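Local coordinates for protein peptide chain release factor RF2 (Thermus thermophilus, PDB 2IHR) that directs the termination of translation at the stop codons UGA and UAA, acting on the ribosome to release the finished peptide, at residues L107-Q121 with Y166-L180. Sequence-based numbering, arbitrary orientation.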
loop_
_atom_site.group_PDB
_atom_site.type_symbol
_atom_site.label_atom_id
_atom_site.label_comp_id
_atom_site.label_asym_id
_atom_site.label_seq_id
_atom_site.Cartn_x
_atom_site.Cartn_y
_atom_site.Cartn_z
ATOM N N LEU A 107 -4.740 7.700 -5.564
ATOM C CA LEU A 107 -3.580 7.567 -4.692
ATOM C C LEU A 107 -3.289 8.689 -3.701
ATOM O O LEU A 107 -2.292 8.647 -2.993
ATOM C CB LEU A 107 -2.335 7.314 -5.546
ATOM C CG LEU A 107 -2.230 5.893 -6.086
ATOM C CD1 LEU A 107 -0.954 5.744 -6.878
ATOM C CD2 LEU A 107 -2.267 4.924 -4.912
ATOM N N ASN A 108 -4.128 9.697 -3.611
ATOM C CA ASN A 108 -3.801 10.722 -2.644
ATOM C C ASN A 108 -4.569 10.531 -1.330
ATOM O O ASN A 108 -5.738 10.898 -1.240
ATOM C CB ASN A 108 -4.102 12.111 -3.209
ATOM C CG ASN A 108 -5.562 12.498 -3.082
ATOM O OD1 ASN A 108 -5.882 13.583 -2.587
ATOM N ND2 ASN A 108 -6.448 11.633 -3.541
ATOM N N PHE A 109 -3.957 9.951 -0.294
ATOM C CA PHE A 109 -4.766 9.884 0.915
ATOM C C PHE A 109 -4.295 10.923 1.978
ATOM O O PHE A 109 -4.897 12.036 2.032
ATOM C CB PHE A 109 -5.001 8.465 1.487
ATOM C CG PHE A 109 -4.550 7.317 0.606
ATOM C CD1 PHE A 109 -3.546 6.452 1.055
ATOM C CD2 PHE A 109 -5.090 7.103 -0.652
ATOM C CE1 PHE A 109 -3.074 5.419 0.290
ATOM C CE2 PHE A 109 -4.622 6.036 -1.468
ATOM C CZ PHE A 109 -3.608 5.196 -0.981
ATOM N N PRO A 110 -3.220 10.731 2.759
ATOM C CA PRO A 110 -2.018 10.207 3.393
ATOM C C PRO A 110 -0.978 9.487 2.655
ATOM O O PRO A 110 -1.095 9.240 1.468
ATOM C CB PRO A 110 -2.583 9.425 4.574
ATOM C CG PRO A 110 -3.404 10.523 5.106
ATOM C CD PRO A 110 -4.217 10.844 3.861
ATOM N N HIS A 111 0.040 9.174 3.445
ATOM C CA HIS A 111 1.281 8.512 3.058
ATOM C C HIS A 111 1.377 7.566 1.859
ATOM O O HIS A 111 2.359 6.828 1.734
ATOM C CB HIS A 111 1.838 7.815 4.286
ATOM C CG HIS A 111 1.863 8.683 5.509
ATOM N ND1 HIS A 111 0.830 8.727 6.429
ATOM C CD2 HIS A 111 2.806 9.542 5.960
ATOM C CE1 HIS A 111 1.143 9.575 7.391
ATOM N NE2 HIS A 111 2.334 10.083 7.130
ATOM N N ALA A 112 0.357 7.589 1.009
ATOM C CA ALA A 112 0.273 6.796 -0.193
ATOM C C ALA A 112 1.627 6.732 -0.903
ATOM O O ALA A 112 1.988 5.728 -1.527
ATOM C CB ALA A 112 -0.739 7.422 -1.096
ATOM N N GLU A 113 2.359 7.826 -0.802
ATOM C CA GLU A 113 3.674 7.989 -1.397
ATOM C C GLU A 113 4.785 7.148 -0.727
ATOM O O GLU A 113 5.740 6.685 -1.376
ATOM C CB GLU A 113 4.006 9.461 -1.278
ATOM C CG GLU A 113 3.406 10.019 0.013
ATOM C CD GLU A 113 4.116 11.248 0.513
ATOM O OE1 GLU A 113 5.261 11.487 0.062
ATOM O OE2 GLU A 113 3.540 11.963 1.367
ATOM N N LYS A 114 4.665 6.966 0.582
ATOM C CA LYS A 114 5.673 6.242 1.347
ATOM C C LYS A 114 5.878 4.763 1.053
ATOM O O LYS A 114 5.003 4.078 0.526
ATOM C CB LYS A 114 5.422 6.426 2.858
ATOM C CG LYS A 114 6.315 7.489 3.532
ATOM C CD LYS A 114 5.696 8.896 3.517
ATOM C CE LYS A 114 6.644 9.956 4.101
ATOM N NZ LYS A 114 5.926 11.192 4.560
ATOM N N ASN A 115 7.056 4.273 1.405
ATOM C CA ASN A 115 7.344 2.873 1.217
ATOM C C ASN A 115 6.429 2.097 2.121
ATOM O O ASN A 115 5.788 2.673 3.000
ATOM C CB ASN A 115 8.793 2.598 1.506
ATOM C CG ASN A 115 9.681 3.307 0.531
ATOM O OD1 ASN A 115 10.891 3.147 0.545
ATOM N ND2 ASN A 115 9.068 4.112 -0.343
ATOM N N ALA A 116 6.359 0.790 1.903
ATOM C CA ALA A 116 5.435 -0.025 2.654
ATOM C C ALA A 116 6.020 -1.150 3.494
ATOM O O ALA A 116 7.040 -1.780 3.135
ATOM C CB ALA A 116 4.403 -0.566 1.687
ATOM N N ILE A 117 5.373 -1.362 4.643
ATOM C CA ILE A 117 5.722 -2.429 5.589
ATOM C C ILE A 117 4.513 -3.359 5.553
ATOM O O ILE A 117 3.432 -3.021 6.068
ATOM C CB ILE A 117 5.874 -1.917 7.016
ATOM C CG1 ILE A 117 6.947 -0.828 7.058
ATOM C CG2 ILE A 117 6.196 -3.099 7.953
ATOM C CD1 ILE A 117 6.924 0.020 8.322
ATOM N N LEU A 118 4.705 -4.500 4.889
ATOM C CA LEU A 118 3.676 -5.523 4.698
ATOM C C LEU A 118 4.024 -6.750 5.547
ATOM O O LEU A 118 5.188 -7.222 5.548
ATOM C CB LEU A 118 3.578 -5.864 3.201
ATOM C CG LEU A 118 2.617 -6.979 2.706
ATOM C CD1 LEU A 118 1.935 -6.567 1.385
ATOM C CD2 LEU A 118 3.394 -8.287 2.564
ATOM N N THR A 119 3.022 -7.241 6.292
ATOM C CA THR A 119 3.235 -8.387 7.194
ATOM C C THR A 119 2.210 -9.497 6.965
ATOM O O THR A 119 1.013 -9.232 6.855
ATOM C CB THR A 119 3.104 -7.958 8.688
ATOM O OG1 THR A 119 3.756 -6.703 8.902
ATOM C CG2 THR A 119 3.713 -9.013 9.603
ATOM N N ILE A 120 2.676 -10.741 6.968
ATOM C CA ILE A 120 1.835 -11.922 6.735
ATOM C C ILE A 120 1.947 -12.956 7.835
ATOM O O ILE A 120 3.040 -13.316 8.252
ATOM C CB ILE A 120 2.232 -12.619 5.405
ATOM C CG1 ILE A 120 1.950 -11.672 4.226
ATOM C CG2 ILE A 120 1.419 -13.903 5.197
ATOM C CD1 ILE A 120 2.934 -11.764 3.114
ATOM N N GLN A 121 0.813 -13.438 8.323
ATOM C CA GLN A 121 0.834 -14.476 9.344
ATOM C C GLN A 121 -0.232 -15.467 8.983
ATOM O O GLN A 121 -1.286 -15.071 8.522
ATOM C CB GLN A 121 0.539 -13.870 10.715
ATOM C CG GLN A 121 1.720 -13.110 11.288
ATOM C CD GLN A 121 1.436 -12.472 12.622
ATOM O OE1 GLN A 121 0.780 -11.425 12.716
ATOM N NE2 GLN A 121 1.936 -13.102 13.673
ATOM N N TYR A 166 5.467 -16.685 9.868
ATOM C CA TYR A 166 5.447 -15.240 9.930
ATOM C C TYR A 166 6.442 -14.688 8.903
ATOM O O TYR A 166 7.452 -15.327 8.565
ATOM C CB TYR A 166 5.803 -14.812 11.351
ATOM C CG TYR A 166 5.990 -13.328 11.577
ATOM C CD1 TYR A 166 7.131 -12.667 11.088
ATOM C CD2 TYR A 166 5.003 -12.563 12.227
ATOM C CE1 TYR A 166 7.286 -11.293 11.225
ATOM C CE2 TYR A 166 5.145 -11.168 12.373
ATOM C CZ TYR A 166 6.295 -10.547 11.856
ATOM O OH TYR A 166 6.463 -9.177 11.924
ATOM N N ALA A 167 6.138 -13.512 8.375
ATOM C CA ALA A 167 7.019 -12.875 7.408
ATOM C C ALA A 167 6.663 -11.422 7.430
ATOM O O ALA A 167 5.507 -11.082 7.630
ATOM C CB ALA A 167 6.812 -13.451 6.011
ATOM N N GLN A 168 7.672 -10.566 7.271
ATOM C CA GLN A 168 7.486 -9.115 7.248
ATOM C C GLN A 168 8.511 -8.435 6.342
ATOM O O GLN A 168 9.709 -8.501 6.577
ATOM C CB GLN A 168 7.595 -8.532 8.648
ATOM C CG GLN A 168 7.566 -7.028 8.619
ATOM C CD GLN A 168 7.660 -6.454 9.982
ATOM O OE1 GLN A 168 8.724 -6.494 10.620
ATOM N NE2 GLN A 168 6.540 -5.934 10.472
ATOM N N ILE A 169 8.009 -7.762 5.313
ATOM C CA ILE A 169 8.866 -7.102 4.352
ATOM C C ILE A 169 8.700 -5.594 4.236
ATOM O O ILE A 169 7.720 -5.002 4.705
ATOM C CB ILE A 169 8.691 -7.716 2.972
ATOM C CG1 ILE A 169 7.303 -7.372 2.404
ATOM C CG2 ILE A 169 8.878 -9.216 3.078
ATOM C CD1 ILE A 169 7.102 -7.740 0.879
ATOM N N LEU A 170 9.703 -4.991 3.600
ATOM C CA LEU A 170 9.763 -3.561 3.393
ATOM C C LEU A 170 9.899 -3.423 1.899
ATOM O O LEU A 170 10.884 -3.910 1.295
ATOM C CB LEU A 170 10.989 -3.000 4.101
ATOM C CG LEU A 170 11.267 -1.500 4.014
ATOM C CD1 LEU A 170 10.109 -0.725 4.509
ATOM C CD2 LEU A 170 12.500 -1.210 4.813
ATOM N N VAL A 171 8.890 -2.780 1.306
ATOM C CA VAL A 171 8.817 -2.600 -0.130
ATOM C C VAL A 171 9.088 -1.149 -0.390
ATOM O O VAL A 171 8.283 -0.281 -0.042
ATOM C CB VAL A 171 7.396 -3.033 -0.664
ATOM C CG1 VAL A 171 7.245 -2.753 -2.186
ATOM C CG2 VAL A 171 7.196 -4.518 -0.391
ATOM N N LYS A 172 10.223 -0.903 -1.034
ATOM C CA LYS A 172 10.676 0.452 -1.329
ATOM C C LYS A 172 10.476 0.891 -2.780
ATOM O O LYS A 172 10.991 0.282 -3.716
ATOM C CB LYS A 172 12.145 0.556 -0.935
ATOM C CG LYS A 172 12.469 0.035 0.477
ATOM C CD LYS A 172 13.959 -0.032 0.643
ATOM C CE LYS A 172 14.358 0.033 2.099
ATOM N NZ LYS A 172 15.799 0.440 2.278
ATOM N N GLY A 173 9.716 1.968 -2.943
ATOM C CA GLY A 173 9.411 2.502 -4.257
ATOM C C GLY A 173 8.288 3.513 -4.086
ATOM O O GLY A 173 7.620 3.544 -3.047
ATOM N N GLU A 174 8.075 4.339 -5.109
ATOM C CA GLU A 174 7.053 5.373 -5.068
ATOM C C GLU A 174 5.665 4.789 -4.920
ATOM O O GLU A 174 5.255 3.923 -5.687
ATOM C CB GLU A 174 7.164 6.268 -6.318
ATOM C CG GLU A 174 5.905 6.454 -7.162
ATOM C CD GLU A 174 5.561 5.230 -7.993
ATOM O OE1 GLU A 174 6.492 4.625 -8.567
ATOM O OE2 GLU A 174 4.362 4.881 -8.081
ATOM N N ASN A 175 4.951 5.244 -3.899
ATOM C CA ASN A 175 3.595 4.774 -3.671
ATOM C C ASN A 175 3.493 3.306 -3.368
ATOM O O ASN A 175 2.498 2.678 -3.731
ATOM C CB ASN A 175 2.733 5.047 -4.883
ATOM C CG ASN A 175 2.554 6.507 -5.136
ATOM O OD1 ASN A 175 2.060 7.244 -4.266
ATOM N ND2 ASN A 175 2.940 6.948 -6.327
ATOM N N ALA A 176 4.525 2.756 -2.730
ATOM C CA ALA A 176 4.504 1.357 -2.360
ATOM C C ALA A 176 3.315 1.212 -1.396
ATOM O O ALA A 176 2.398 0.438 -1.649
ATOM C CB ALA A 176 5.803 0.986 -1.688
ATOM N N TYR A 177 3.305 1.989 -0.315
ATOM C CA TYR A 177 2.209 1.936 0.635
ATOM C C TYR A 177 0.836 2.065 -0.025
ATOM O O TYR A 177 -0.028 1.187 0.092
ATOM C CB TYR A 177 2.328 3.049 1.645
ATOM C CG TYR A 177 1.191 2.963 2.618
ATOM C CD1 TYR A 177 0.997 1.801 3.354
ATOM C CD2 TYR A 177 0.230 3.977 2.710
ATOM C CE1 TYR A 177 -0.134 1.632 4.148
ATOM C CE2 TYR A 177 -0.912 3.810 3.505
ATOM C CZ TYR A 177 -1.081 2.631 4.207
ATOM O OH TYR A 177 -2.221 2.390 4.918
ATOM N N GLY A 178 0.622 3.186 -0.695
ATOM C CA GLY A 178 -0.650 3.406 -1.374
ATOM C C GLY A 178 -1.188 2.227 -2.184
ATOM O O GLY A 178 -2.316 1.772 -1.959
ATOM N N LEU A 179 -0.394 1.752 -3.146
ATOM C CA LEU A 179 -0.767 0.616 -3.989
ATOM C C LEU A 179 -1.071 -0.639 -3.195
ATOM O O LEU A 179 -2.080 -1.281 -3.426
ATOM C CB LEU A 179 0.353 0.282 -4.975
ATOM C CG LEU A 179 0.625 1.416 -5.963
ATOM C CD1 LEU A 179 1.822 1.043 -6.831
ATOM C CD2 LEU A 179 -0.607 1.670 -6.821
ATOM N N LEU A 180 -0.180 -0.989 -2.277
ATOM C CA LEU A 180 -0.332 -2.173 -1.464
ATOM C C LEU A 180 -1.391 -2.036 -0.370
ATOM O O LEU A 180 -1.884 -3.043 0.174
ATOM C CB LEU A 180 1.008 -2.509 -0.812
ATOM C CG LEU A 180 1.956 -3.205 -1.766
ATOM C CD1 LEU A 180 3.352 -3.496 -1.154
ATOM C CD2 LEU A 180 1.232 -4.491 -2.195
#
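From Ala116–Val171 through Leu118–Ile169 to Ile120–Ala167, strands 115-121 and 166-172 run antiparallel at 161°, each of these hydrogen-bonded pairs closed by two backbone bonds. On one face of the strand pair, Leu118 and Ile169 lie side by side, CD2 of Leu118 being 4.0 Å from CG1 of Ile169. The opposite face carries Thr119 and Gln168. With CG anti to the backbone N (chi1 173°), Gln168 brings NE2 to OG1 of Thr119 at 3.3 Å, the hydroxyl oxygen lying near the amide plane, while CG2 of Thr119 meets the Tyr166 hydroxyl. Beyond the Ile120–Ala167 pair, NE2 of Gln121 comes up in plane to the edge of the Tyr166 ring, 3.4 Å from CD2.

The second half illustrates how a tight turn folds a short helix back against one face of its own sheet: a type II turn, Gly173 to Ala176, leads into helix 176-180. Loop carbonyls grip its opening, Tyr177 N donating to Lys114 O (2.8 Å) and Asn175 N to Glu113 O. Ala116 CB packs against the start of the helix, 3.4 Å from Tyr177 N, with Leu180 CD1 further along, and Gly178 CA meets the edge of the Phe109 ring, 3.5 Å from CZ.

Within the PCRF region, strand 115-122 is an inner strand of the mixed sheet, its Asn115, Ile117, Thr119 and Gln121 bonded through the backbone to strand 201-213; strand 164-172 pairs onward with 150-158, and helix 342-353 packs on Leu107, Phe109 and Leu179.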